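Local structure of Cas13d (uncultured Ruminococcus sp, 6IV9) at residues A[625-629]-A[630-634]; A[643-646]-A[647-650]; A[688-691]-A[692-695]; A[725-728]-A[729-733]; A[734-737]-A[738-742]. The protein binds CRISPR RNA as a Cas13d effector whose two HEPN domains dictate maturation of that RNA and cleavage of its target. The protein carries 2 engineered substitutions. One frame throughout, in Å; residues are numbered along the deposited sequence. Where two conformers were deposited one is given.

Interaction 1: residues A[625-629]-A[630-634]. With nucleotides of chain B.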
# COMPACT_ATOMS: atom_id res chain seq x y z
N ASN A 625 16.26 9.35 17.74
CA ASN A 625 15.19 10.28 17.33
C ASN A 625 15.15 10.59 15.84
O ASN A 625 14.15 11.09 15.41
CB ASN A 625 15.27 11.55 18.16
CG ASN A 625 14.99 11.23 19.60
OD1 ASN A 625 13.86 11.01 19.97
ND2 ASN A 625 16.04 11.10 20.38
N VAL A 626 16.24 10.36 15.12
CA VAL A 626 16.18 10.72 13.69
C VAL A 626 16.41 9.48 12.82
O VAL A 626 15.52 9.10 12.10
CB VAL A 626 17.17 11.84 13.35
CG1 VAL A 626 17.06 12.28 11.92
CG2 VAL A 626 16.99 13.02 14.28
N ILE A 627 17.57 8.86 12.96
CA ILE A 627 17.95 7.71 12.10
C ILE A 627 16.96 6.57 12.29
O ILE A 627 16.61 5.98 11.31
CB ILE A 627 19.40 7.27 12.39
CG1 ILE A 627 20.41 8.36 12.04
CG2 ILE A 627 19.69 5.97 11.67
CD1 ILE A 627 21.81 8.09 12.48
N GLU A 628 16.49 6.33 13.50
CA GLU A 628 15.56 5.19 13.75
C GLU A 628 14.10 5.57 13.49
O GLU A 628 13.25 4.76 13.74
CB GLU A 628 15.76 4.62 15.15
CG GLU A 628 17.10 3.93 15.31
CD GLU A 628 17.28 3.18 16.62
OE1 GLU A 628 16.39 3.25 17.48
OE2 GLU A 628 18.32 2.53 16.77
N SER A 629 13.85 6.79 13.04
CA SER A 629 12.46 7.18 12.75
C SER A 629 12.07 6.67 11.37
O SER A 629 12.70 7.03 10.42
CB SER A 629 12.28 8.65 12.82
OG SER A 629 11.08 9.02 12.18
N SER A 630 10.95 5.96 11.29
CA SER A 630 10.46 5.47 9.98
C SER A 630 10.10 6.67 9.09
O SER A 630 10.13 6.53 7.90
CB SER A 630 9.33 4.51 10.14
OG SER A 630 8.25 5.12 10.79
N ARG A 631 9.69 7.77 9.70
CA ARG A 631 9.35 8.99 8.94
C ARG A 631 10.60 9.58 8.29
O ARG A 631 10.52 10.01 7.17
CB ARG A 631 8.59 9.95 9.84
CG ARG A 631 7.20 9.41 10.11
CD ARG A 631 6.43 9.97 11.25
NE ARG A 631 5.27 9.14 11.44
CZ ARG A 631 4.39 9.32 12.39
NH1 ARG A 631 3.31 8.57 12.44
NH2 ARG A 631 4.60 10.25 13.30
N PHE A 632 11.70 9.61 9.03
CA PHE A 632 12.99 10.09 8.49
C PHE A 632 13.43 9.16 7.36
O PHE A 632 13.81 9.61 6.33
CB PHE A 632 14.05 10.07 9.59
CG PHE A 632 15.46 10.25 9.11
CD1 PHE A 632 15.90 11.49 8.69
CD2 PHE A 632 16.35 9.20 9.09
CE1 PHE A 632 17.20 11.66 8.25
CE2 PHE A 632 17.65 9.38 8.65
CZ PHE A 632 18.06 10.61 8.23
N VAL A 633 13.30 7.85 7.58
CA VAL A 633 13.73 6.88 6.54
C VAL A 633 12.91 7.09 5.27
O VAL A 633 13.46 7.06 4.21
CB VAL A 633 13.62 5.44 7.06
CG1 VAL A 633 13.81 4.43 5.95
CG2 VAL A 633 14.61 5.20 8.19
N TYR A 634 11.61 7.33 5.43
CA TYR A 634 10.74 7.57 4.26
C TYR A 634 11.23 8.81 3.50
O TYR A 634 11.30 8.77 2.32
CB TYR A 634 9.29 7.76 4.74
CG TYR A 634 8.29 7.84 3.62
CD1 TYR A 634 8.07 9.03 2.95
CD2 TYR A 634 7.59 6.73 3.21
CE1 TYR A 634 7.16 9.12 1.92
CE2 TYR A 634 6.68 6.80 2.17
CZ TYR A 634 6.47 8.00 1.52
OH TYR A 634 5.60 8.09 0.48
P A B 40 0.27 8.75 20.41
OP1 A B 40 -0.45 8.60 21.70
OP2 A B 40 1.74 8.56 20.32
O5' A B 40 -0.39 7.71 19.38
C5' A B 40 0.28 6.47 19.04
C4' A B 40 0.27 6.24 17.55
O4' A B 40 1.34 6.98 16.92
C3' A B 40 0.61 4.83 17.09
O3' A B 40 -0.36 3.83 17.32
C2' A B 40 0.91 5.03 15.62
O2' A B 40 -0.20 4.95 14.74
C1' A B 40 1.57 6.42 15.64
N9 A B 40 3.01 6.42 15.35
C8 A B 40 4.04 6.97 16.08
N7 A B 40 5.21 6.85 15.50
C5 A B 40 4.94 6.17 14.33
C6 A B 40 5.76 5.75 13.26
N6 A B 40 7.08 5.94 13.22
N1 A B 40 5.17 5.11 12.22
C2 A B 40 3.84 4.91 12.26
N3 A B 40 2.97 5.26 13.21
C4 A B 40 3.59 5.90 14.22
P U B 39 1.60 10.69 15.07
OP1 U B 39 2.94 10.94 15.54
OP2 U B 39 1.36 9.42 14.32
O5' U B 39 0.44 10.79 16.13
C5' U B 39 0.51 11.76 17.19
C4' U B 39 -0.74 11.65 18.04
O4' U B 39 -1.92 11.78 17.20
C3' U B 39 -0.96 10.32 18.73
O3' U B 39 -0.09 10.20 19.83
C2' U B 39 -2.46 10.38 19.03
O2' U B 39 -2.91 11.24 20.04
C1' U B 39 -2.97 10.97 17.72
N1 U B 39 -3.31 9.96 16.71
C2 U B 39 -4.47 9.23 16.89
O2 U B 39 -5.19 9.37 17.86
N3 U B 39 -4.74 8.33 15.89
C4 U B 39 -3.99 8.08 14.76
O4 U B 39 -4.37 7.24 13.95
C5 U B 39 -2.80 8.87 14.65
C6 U B 39 -2.51 9.76 15.60
P U B 38 0.23 8.99 9.31
OP1 U B 38 0.64 9.24 7.96
OP2 U B 38 0.77 7.91 10.09
O5' U B 38 0.53 10.36 10.07
C5' U B 38 0.40 10.41 11.44
C4' U B 38 0.35 11.85 11.89
O4' U B 38 -0.74 12.51 11.20
C3' U B 38 0.01 11.96 13.36
O3' U B 38 1.24 11.92 14.08
C2' U B 38 -0.70 13.32 13.44
O2' U B 38 0.21 14.39 13.44
C1' U B 38 -1.42 13.36 12.11
N1 U B 38 -2.83 12.95 12.19
C2 U B 38 -3.70 13.54 11.30
O2 U B 38 -3.34 14.38 10.48
N3 U B 38 -5.01 13.10 11.39
C4 U B 38 -5.50 12.12 12.25
O4 U B 38 -6.71 11.81 12.20
C5 U B 38 -4.51 11.51 13.10
C6 U B 38 -3.24 11.94 13.04
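Val-626 lays its CG1 methyl over one face of the Phe-632 ring, the apolar side of the bend that joins helix 617-627 to helix 630-638. CG1 lies 3.8 Å from the centroid of the Phe-632 ring and 20° off its normal, which meets the geometry of a CH-pi contact; the methyl is displaced toward the rim, nearest CD1. The torsion about CA-CB, with CG of Phe-632 anti to its N (chi1 168°), turns the ring back to the preceding helix, where Ile-627 CA also approaches it obliquely.

Between the two helices Ser-629 serves as N-cap. Its OG accepts a nearly straight bond from Phe-632 N (3.3 Å, 165°) and a weak, bent one from Arg-631 N, while Ser-629 O takes Val-633 N at 3.0 Å. The two residues that follow the cap reach the RNA. Ser-630 OG accepts from N6 of A40 of chain B at 2.8 Å. Arg-631, extended from CG to NE, sets one guanidinium face against the adenine of the same nucleotide, with C5 of A40 offset toward the rim. Its NH1 meets OP2 of U39 of chain B at 2.8 Å, and its NH2 meets OP1 of that phosphate at 2.9 Å.

A base lying against one face and a two-pronged phosphate bond together fix both the tilt and the rotation of the guanidinium. The phosphate grip does not depend on base identity, whereas the bond to Ser-630 OG engages the adenine N6 amine as donor.

Interaction 2: residues A[643-646]-A[647-650]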
# COMPACT_ATOMS: atom_id res chain seq x y z
N LYS A 643 17.35 19.27 0.60
CA LYS A 643 16.19 19.88 -0.09
C LYS A 643 14.97 19.92 0.84
O LYS A 643 14.30 20.91 0.85
CB LYS A 643 15.95 19.21 -1.44
CG LYS A 643 17.02 19.54 -2.47
CD LYS A 643 16.80 18.89 -3.79
CE LYS A 643 18.06 18.81 -4.61
NZ LYS A 643 18.64 20.15 -4.79
N ILE A 644 14.74 18.86 1.60
CA ILE A 644 13.58 18.83 2.52
C ILE A 644 13.73 19.94 3.56
O ILE A 644 12.77 20.63 3.84
CB ILE A 644 13.48 17.45 3.19
CG1 ILE A 644 12.93 16.42 2.21
CG2 ILE A 644 12.64 17.52 4.45
CD1 ILE A 644 11.65 16.86 1.57
N ARG A 645 14.94 20.12 4.08
CA ARG A 645 15.16 21.18 5.08
C ARG A 645 14.85 22.54 4.46
O ARG A 645 14.33 23.35 5.15
CB ARG A 645 16.58 21.15 5.65
CG ARG A 645 16.86 22.27 6.64
CD ARG A 645 15.96 22.23 7.85
NE ARG A 645 16.10 23.37 8.74
CZ ARG A 645 15.39 24.48 8.66
NH1 ARG A 645 14.48 24.61 7.73
NH2 ARG A 645 15.58 25.45 9.52
N GLU A 646 15.21 22.77 3.20
CA GLU A 646 14.90 24.05 2.51
C GLU A 646 13.40 24.22 2.32
O GLU A 646 12.89 25.30 2.51
CB GLU A 646 15.65 24.16 1.19
CG GLU A 646 17.14 24.27 1.38
CD GLU A 646 17.59 25.41 2.28
OE1 GLU A 646 17.30 26.57 1.96
OE2 GLU A 646 18.22 25.12 3.31
N VAL A 647 12.71 23.14 1.96
CA VAL A 647 11.24 23.19 1.76
C VAL A 647 10.56 23.55 3.08
O VAL A 647 9.59 24.25 3.04
CB VAL A 647 10.66 21.89 1.18
CG1 VAL A 647 9.15 21.93 1.21
CG2 VAL A 647 11.17 21.66 -0.22
N ALA A 648 11.15 23.15 4.20
CA ALA A 648 10.61 23.40 5.56
C ALA A 648 10.61 24.89 5.89
O ALA A 648 9.99 25.26 6.85
CB ALA A 648 11.37 22.64 6.60
N LYS A 649 11.34 25.68 5.12
CA LYS A 649 11.43 27.14 5.39
C LYS A 649 10.20 27.84 4.81
O LYS A 649 10.00 29.00 5.11
CB LYS A 649 12.71 27.71 4.80
CG LYS A 649 13.95 27.31 5.58
CD LYS A 649 15.21 27.68 4.88
CE LYS A 649 16.40 27.07 5.56
NZ LYS A 649 17.66 27.49 4.92
N ASN A 650 9.42 27.12 4.04
CA ASN A 650 8.23 27.72 3.40
C ASN A 650 7.04 27.60 4.34
O ASN A 650 6.42 26.57 4.38
CB ASN A 650 7.97 27.02 2.08
CG ASN A 650 6.95 27.76 1.28
OD1 ASN A 650 5.96 28.25 1.82
ND2 ASN A 650 7.20 27.88 -0.01
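The Arg-645 guanidinium has Lys-649 CE over one face and Ala-648 CB coming in obliquely, and the Arg-645 and Lys-649 side chains cross at about a right angle. The closest touch is Arg-645 NH1 to Lys-649 CG, 3.5 Å, so aliphatic carbon meets the arginine and the like charges stay apart, Arg-645 NH1 and Lys-649 NZ being separated by 5.1 Å. The guanidinium is held from outside, where NH2 donates to Ile-697 O and Lys-695 O.

The Glu-646 side chain runs alongside that of Lys-649, and its carboxylate is the second flat group. Lys-649 NZ meets Glu-646 OE2 on its syn side at 2.9 Å, 22° out of the carboxylate plane, and OE1 more weakly. The glutamate reaches this place by folding at its second torsion (chi2 -55°), whereas the lysine is extended beyond CG. With an alanine here instead of Lys-649, the Glu-646 carboxylate would probably lose its charged partner in this turn and the Arg-645 guanidinium its aliphatic cover.

The arrangement is an i to i+3 salt bridge that spans the helix C-terminus and the type I turn from Val-647 to Asn-650, whose last residue N-caps helix 651-660.

Interaction 3: residues A[688-691]-A[692-695]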
# COMPACT_ATOMS: atom_id res chain seq x y z
N SER A 688 0.67 28.74 13.51
CA SER A 688 1.65 29.73 13.01
C SER A 688 2.92 29.62 13.83
O SER A 688 3.99 29.63 13.26
CB SER A 688 1.10 31.12 13.06
OG SER A 688 0.06 31.25 12.13
N GLU A 689 2.78 29.54 15.15
CA GLU A 689 3.98 29.21 16.06
C GLU A 689 4.85 27.93 15.82
O GLU A 689 6.04 28.01 15.73
CB GLU A 689 3.54 29.32 17.52
CG GLU A 689 4.62 29.79 18.47
CD GLU A 689 4.15 30.16 19.87
OE1 GLU A 689 2.99 30.58 20.02
OE2 GLU A 689 4.95 30.05 20.80
N LEU A 690 4.14 26.85 15.51
CA LEU A 690 4.78 25.56 15.16
C LEU A 690 5.47 25.72 13.80
O LEU A 690 6.55 25.21 13.65
CB LEU A 690 3.71 24.47 15.17
CG LEU A 690 3.12 24.18 16.54
CD1 LEU A 690 1.94 23.24 16.45
CD2 LEU A 690 4.17 23.64 17.47
N ALA A 691 4.85 26.42 12.87
CA ALA A 691 5.45 26.63 11.53
C ALA A 691 6.75 27.43 11.65
O ALA A 691 7.68 27.12 10.96
CB ALA A 691 4.48 27.28 10.60
N ARG A 692 6.76 28.44 12.51
CA ARG A 692 7.98 29.25 12.74
C ARG A 692 9.08 28.38 13.35
O ARG A 692 10.21 28.54 12.97
CB ARG A 692 7.67 30.42 13.66
CG ARG A 692 7.01 31.57 12.93
CD ARG A 692 7.18 32.85 13.72
NE ARG A 692 6.24 32.91 14.82
CZ ARG A 692 4.94 33.09 14.71
NH1 ARG A 692 4.18 32.92 15.76
NH2 ARG A 692 4.41 33.45 13.56
N MET A 693 8.72 27.50 14.27
CA MET A 693 9.73 26.62 14.90
C MET A 693 10.36 25.72 13.84
O MET A 693 11.55 25.54 13.88
CB MET A 693 9.06 25.71 15.92
CG MET A 693 8.66 26.41 17.16
SD MET A 693 8.43 25.22 18.46
CE MET A 693 8.65 23.69 17.56
N ILE A 694 9.53 25.16 12.97
CA ILE A 694 10.00 24.27 11.88
C ILE A 694 10.89 25.07 10.93
O ILE A 694 11.94 24.59 10.56
CB ILE A 694 8.78 23.64 11.19
CG1 ILE A 694 8.15 22.59 12.09
CG2 ILE A 694 9.16 23.08 9.84
CD1 ILE A 694 6.78 22.22 11.70
N LYS A 695 10.50 26.29 10.63
CA LYS A 695 11.30 27.14 9.72
C LYS A 695 12.69 27.39 10.31
O LYS A 695 13.61 27.53 9.55
CB LYS A 695 10.57 28.47 9.50
CG LYS A 695 11.31 29.47 8.64
CD LYS A 695 10.80 30.87 8.80
CE LYS A 695 10.54 31.58 7.50
NZ LYS A 695 11.65 31.47 6.53
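Leu-690 and Ile-694 mark the tight side of this turn of helix 683-696. Ile-694 N donates to Leu-690 O at 3.1 Å, and Ile-694 CG1, anti to its own carbonyl carbon (chi1 -73°), runs back along the same oxygen at 3.4 Å. Both residues are buried against helix 713-760, Leu-690 on Leu-726 and Ile-694 on Tyr-727 and Val-730, while buried Ala-691 faces Val-654 of helix 651-660. The next i to i+4 bond, Lys-695 N to Ala-691 O, continues the series at 3.0 Å.

Met-693 meets Leu-690 only at long range within this turn, its CE coming no nearer than 4.5 Å to Leu-690 CD2. Its CG nevertheless lies 3.4 Å from Glu-689 O, and the side chain packs outward on Val-723, Cys-673 and Val-674.

Exposed Arg-692 forms the solvent side. Its chain bends at the third torsion (chi3 -78°) and curls back over the preceding turn, so that Ser-688 O sits above the centre of one guanidinium face, 3.8 Å from the plane. That oxygen already accepts from Arg-692 N, and the guanidinium passes over it without a bond. Glu-689 is modelled in two conformers, which leaves its relation to Arg-692 uncertain.

The chemistry is therefore lopsided. Apolar side chains on one flank tie the helix to its neighbours, whereas the arginine on the other is restrained by van der Waals contact with its own helix and touches Glu-651 of helix 651-660, where any attraction between the opposite charges would probably be weakened by solvent.

Interaction 4: residues A[725-728]-A[729-733]. With nucleotides of chain B.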
# COMPACT_ATOMS: atom_id res chain seq x y z
N GLY A 725 10.18 15.23 16.43
CA GLY A 725 9.09 14.36 15.97
C GLY A 725 8.10 15.12 15.11
O GLY A 725 7.67 14.59 14.12
N LEU A 726 7.73 16.31 15.54
CA LEU A 726 6.76 17.11 14.74
C LEU A 726 7.39 17.50 13.41
O LEU A 726 6.71 17.43 12.43
CB LEU A 726 6.38 18.37 15.52
CG LEU A 726 5.58 19.38 14.72
CD1 LEU A 726 4.28 18.78 14.23
CD2 LEU A 726 5.31 20.62 15.53
N TYR A 727 8.65 17.91 13.42
CA TYR A 727 9.31 18.34 12.18
C TYR A 727 9.34 17.18 11.18
O TYR A 727 8.94 17.35 10.07
CB TYR A 727 10.75 18.78 12.48
CG TYR A 727 11.60 19.00 11.26
CD1 TYR A 727 11.26 19.95 10.32
CD2 TYR A 727 12.71 18.24 11.01
CE1 TYR A 727 12.02 20.16 9.19
CE2 TYR A 727 13.49 18.43 9.88
CZ TYR A 727 13.14 19.40 8.96
OH TYR A 727 13.86 19.60 7.84
N LEU A 728 9.75 16.01 11.63
CA LEU A 728 9.80 14.84 10.72
C LEU A 728 8.39 14.48 10.23
O LEU A 728 8.25 14.15 9.08
CB LEU A 728 10.45 13.67 11.45
CG LEU A 728 11.94 13.83 11.70
CD1 LEU A 728 12.49 12.66 12.49
CD2 LEU A 728 12.69 14.01 10.41
N THR A 729 7.42 14.51 11.13
CA THR A 729 6.03 14.17 10.76
C THR A 729 5.51 15.14 9.70
O THR A 729 4.97 14.70 8.73
CB THR A 729 5.10 14.19 11.97
OG1 THR A 729 5.57 13.23 12.91
CG2 THR A 729 3.67 13.88 11.62
N VAL A 730 5.73 16.43 9.89
CA VAL A 730 5.17 17.40 8.91
C VAL A 730 5.79 17.21 7.53
O VAL A 730 5.08 17.21 6.56
CB VAL A 730 5.35 18.84 9.44
CG1 VAL A 730 5.11 19.86 8.36
CG2 VAL A 730 4.47 19.09 10.64
N MET A 731 7.11 17.09 7.45
CA MET A 731 7.78 16.90 6.14
C MET A 731 7.37 15.55 5.54
O MET A 731 7.17 15.47 4.37
CB MET A 731 9.29 17.06 6.27
CG MET A 731 9.69 18.41 6.82
SD MET A 731 8.76 19.84 6.19
CE MET A 731 9.25 19.83 4.47
N TYR A 732 7.26 14.52 6.37
CA TYR A 732 6.87 13.17 5.90
C TYR A 732 5.47 13.23 5.29
O TYR A 732 5.28 12.74 4.22
CB TYR A 732 6.92 12.19 7.06
CG TYR A 732 6.04 10.98 6.93
CD1 TYR A 732 6.39 9.92 6.13
CD2 TYR A 732 4.86 10.89 7.63
CE1 TYR A 732 5.58 8.81 6.01
CE2 TYR A 732 4.03 9.80 7.52
CZ TYR A 732 4.40 8.75 6.71
OH TYR A 732 3.61 7.66 6.62
N LEU A 733 4.55 13.92 5.95
CA LEU A 733 3.15 14.01 5.46
C LEU A 733 3.16 14.65 4.07
O LEU A 733 2.46 14.18 3.19
CB LEU A 733 2.39 14.89 6.45
CG LEU A 733 1.31 14.25 7.31
CD1 LEU A 733 1.36 12.75 7.37
CD2 LEU A 733 1.24 14.88 8.68
P U B 38 0.23 8.99 9.31
OP1 U B 38 0.64 9.24 7.96
OP2 U B 38 0.77 7.91 10.09
O5' U B 38 0.53 10.36 10.07
C5' U B 38 0.40 10.41 11.44
C4' U B 38 0.35 11.85 11.89
O4' U B 38 -0.74 12.51 11.20
C3' U B 38 0.01 11.96 13.36
O3' U B 38 1.24 11.92 14.08
C2' U B 38 -0.70 13.32 13.44
O2' U B 38 0.21 14.39 13.44
C1' U B 38 -1.42 13.36 12.11
N1 U B 38 -2.83 12.95 12.19
C2 U B 38 -3.70 13.54 11.30
O2 U B 38 -3.34 14.38 10.48
N3 U B 38 -5.01 13.10 11.39
C4 U B 38 -5.50 12.12 12.25
O4 U B 38 -6.71 11.81 12.20
C5 U B 38 -4.51 11.51 13.10
C6 U B 38 -3.24 11.94 13.04
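A threonine hydroxyl turned back on its own helix joins Thr-729 to Gly-725 within the long helix 713-760. Thr-729 OG1, anti to the carbonyl carbon (chi1 -60°), donates to Gly-725 O at 2.8 Å. Thr-729 N donates to the same oxygen at 3.0 Å, and the two donors arrive from opposite faces of the carbonyl plane, so one acceptor is gripped twice. The hydroxyl oxygen has a further, weak partner in NH2 of Arg-631, an arginine that holds an RNA phosphate; Thr-729 is thus a second-shell residue there. Its methyl, CG2, is turned to the RNA itself and lies 3.9 Å from C4' of U38 of chain B.

On another side of the same helical turns, Tyr-727 and Met-731 make an i to i+4 Met-aromatic contact. The sulfur SD of Met-731 is 5.4 Å from the Tyr-727 ring centroid and 49° off the normal, an oblique approach, while Met-731 CG makes the closer touch at 3.8 Å from CE1 of Tyr-727. Bends at the second and third torsions fold the methionine back. The ring is fixed at its far end by Tyr-727 OH, which bonds to Ile-590 O.

On a further flank Leu-726 and Val-730 run alongside each other, with Leu-726 CD1 3.6 Å from Val-730 CG2; helix 683-696 packs against both. Tyr-732 N donates to Leu-728 O, and the Tyr-732 ring leads outward to the RNA, where OP1 of U38 of chain B lies at its edge, near the ring plane, 3.5 Å from CE2.

Interaction 5: residues A[734-737]-A[738-742]. With nucleotides of chain B.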
# COMPACT_ATOMS: atom_id res chain seq x y z
N LEU A 734 3.96 15.68 3.88
CA LEU A 734 4.01 16.34 2.56
C LEU A 734 4.56 15.40 1.48
O LEU A 734 3.91 15.24 0.48
CB LEU A 734 4.91 17.57 2.68
CG LEU A 734 5.28 18.24 1.37
CD1 LEU A 734 4.06 18.84 0.71
CD2 LEU A 734 6.35 19.28 1.58
N VAL A 735 5.71 14.79 1.72
CA VAL A 735 6.32 13.89 0.70
C VAL A 735 5.43 12.66 0.46
O VAL A 735 5.16 12.36 -0.67
CB VAL A 735 7.76 13.51 1.09
CG1 VAL A 735 8.38 12.52 0.13
CG2 VAL A 735 8.64 14.73 1.24
N LYS A 736 4.94 12.05 1.53
CA LYS A 736 4.10 10.84 1.39
C LYS A 736 2.86 11.18 0.57
O LYS A 736 2.54 10.43 -0.30
CB LYS A 736 3.67 10.32 2.75
CG LYS A 736 2.72 9.14 2.71
CD LYS A 736 1.94 8.98 3.97
CE LYS A 736 0.84 9.98 4.12
NZ LYS A 736 -0.08 9.64 5.22
N ASN A 737 2.23 12.31 0.84
CA ASN A 737 1.01 12.68 0.08
C ASN A 737 1.33 12.86 -1.41
O ASN A 737 0.53 12.47 -2.21
CB ASN A 737 0.25 13.83 0.72
CG ASN A 737 -0.73 13.28 1.73
OD1 ASN A 737 -1.77 12.77 1.35
ND2 ASN A 737 -0.39 13.35 2.99
N LEU A 738 2.45 13.49 -1.73
CA LEU A 738 2.86 13.70 -3.14
C LEU A 738 3.21 12.37 -3.82
O LEU A 738 2.87 12.20 -4.97
CB LEU A 738 4.01 14.70 -3.17
CG LEU A 738 3.59 16.12 -2.79
CD1 LEU A 738 4.79 17.04 -2.70
CD2 LEU A 738 2.56 16.65 -3.76
N VAL A 739 3.89 11.47 -3.12
CA VAL A 739 4.21 10.14 -3.69
C VAL A 739 2.88 9.42 -3.98
O VAL A 739 2.76 8.82 -5.02
CB VAL A 739 5.09 9.32 -2.74
CG1 VAL A 739 5.19 7.87 -3.15
CG2 VAL A 739 6.46 9.94 -2.58
N ASN A 740 1.93 9.54 -3.07
CA ASN A 740 0.59 8.93 -3.18
C ASN A 740 -0.19 9.54 -4.36
O ASN A 740 -0.85 8.82 -5.04
CB ASN A 740 -0.18 8.95 -1.86
CG ASN A 740 0.41 8.01 -0.83
OD1 ASN A 740 1.25 7.19 -1.14
ND2 ASN A 740 -0.03 8.14 0.40
N VAL A 741 -0.10 10.85 -4.54
CA VAL A 741 -0.77 11.48 -5.71
C VAL A 741 -0.12 10.94 -6.98
O VAL A 741 -0.79 10.59 -7.90
CB VAL A 741 -0.64 13.01 -5.69
CG1 VAL A 741 -1.06 13.60 -7.01
CG2 VAL A 741 -1.39 13.64 -4.54
N ASN A 742 1.20 10.83 -6.97
CA ASN A 742 1.95 10.36 -8.16
C ASN A 742 1.52 8.94 -8.52
O ASN A 742 1.41 8.65 -9.68
CB ASN A 742 3.46 10.39 -7.96
CG ASN A 742 4.16 10.18 -9.28
OD1 ASN A 742 4.14 11.05 -10.12
ND2 ASN A 742 4.74 9.02 -9.47
P A B 37 -3.31 12.10 5.38
OP1 A B 37 -3.29 13.54 5.24
OP2 A B 37 -2.07 11.38 4.89
O5' A B 37 -3.54 11.74 6.91
C5' A B 37 -2.44 11.98 7.83
C4' A B 37 -2.38 10.95 8.93
O4' A B 37 -3.61 11.00 9.68
C3' A B 37 -2.19 9.51 8.46
O3' A B 37 -1.34 8.83 9.38
C2' A B 37 -3.60 8.93 8.50
O2' A B 37 -3.67 7.54 8.73
C1' A B 37 -4.23 9.70 9.67
N9 A B 37 -5.65 9.92 9.47
C8 A B 37 -6.24 10.84 8.63
N7 A B 37 -7.55 10.83 8.68
C5 A B 37 -7.84 9.80 9.56
C6 A B 37 -9.04 9.27 10.02
N6 A B 37 -10.23 9.70 9.62
N1 A B 37 -8.99 8.25 10.91
C2 A B 37 -7.79 7.83 11.33
N3 A B 37 -6.58 8.24 10.96
C4 A B 37 -6.68 9.26 10.08
P G B 36 -2.38 6.72 5.19
OP1 G B 36 -1.02 7.21 4.81
OP2 G B 36 -2.61 6.24 6.60
O5' G B 36 -3.54 7.76 5.01
C5' G B 36 -3.64 8.49 3.78
C4' G B 36 -4.93 9.27 3.75
O4' G B 36 -6.04 8.38 3.81
C3' G B 36 -5.12 10.25 4.90
O3' G B 36 -4.59 11.54 4.64
C2' G B 36 -6.62 10.31 5.05
O2' G B 36 -7.21 11.17 4.09
C1' G B 36 -7.05 8.91 4.62
N9 G B 36 -7.25 8.04 5.75
C8 G B 36 -6.29 7.43 6.53
N7 G B 36 -6.81 6.74 7.51
C5 G B 36 -8.17 6.94 7.39
C6 G B 36 -9.23 6.44 8.17
O6 G B 36 -9.18 5.70 9.16
N1 G B 36 -10.46 6.87 7.69
C2 G B 36 -10.63 7.68 6.60
N2 G B 36 -11.89 7.97 6.28
N3 G B 36 -9.65 8.15 5.86
C4 G B 36 -8.45 7.75 6.32
O HOH W 1 -2.05 9.97 1.12
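A single water bridges Asn-737 and Asn-740, three residues apart on neighbouring turns of the helix: it donates to Asn-737 OD1 at 2.8 Å and accepts from Asn-740 ND2 at the same distance. The Asn-737 amide is oriented by two acceptors at its ND2, OP2 of A37 of chain B (3.2 Å, 158°) and Leu-733 O; the water then meets OD1.

Lys-736 passes Asn-740 with its CG 3.7 Å from ND2, then bends at its third torsion (chi3 75°) to bring NZ among the phosphates. NZ of Lys-736 donates to OP1 of G36 of chain B at 2.6 Å and to OP2 of A37 of chain B at 2.7 Å, the latter oxygen being shared with Asn-737, and a further RNA phosphate forms a salt bridge with NZ. A leucine in place of Lys-736 would probably leave these phosphates without their shared counter-charge.

The opposite character belongs to Leu-734 and Leu-738, which extend together with their CD1 methyls 3.9 Å apart, against Leu-835 and helix 848-861. Val-735 and Val-739 touch more loosely and meet Tyr-634 of helix 630-638. Unbroken i to i+4 backbone bonds, such as Val-739 N to Val-735 O, keep these surfaces in phase. The arrangement is that of an amphipathic helix, with its polar stripe set along the sugar-phosphate backbone of the bound CRISPR RNA.

Interactions 4 and 5 share helix 713-760 and are the buried pair; interactions 1, 2 and 3 are only partly buried and lie in shorter helices, and the turns joining them, packed against it. Interaction 1 touches both through Tyr-634, which meets Tyr-732 edge-to-face and rests on Lys-736 and Val-739. The RNA-facing sides of interactions 1, 4 and 5 follow nucleotides G36 to A40 of chain B, interaction 4 by packing contacts. Interactions 2 and 3 stand back from the RNA, their nearest atoms about 15 Å and 10 Å away, and are joined by Arg-645 NH2 to Lys-695 O. Accordingly, phosphate bonds mark interactions 1 and 5, whereas interaction 2 pairs its lysine with a glutamate.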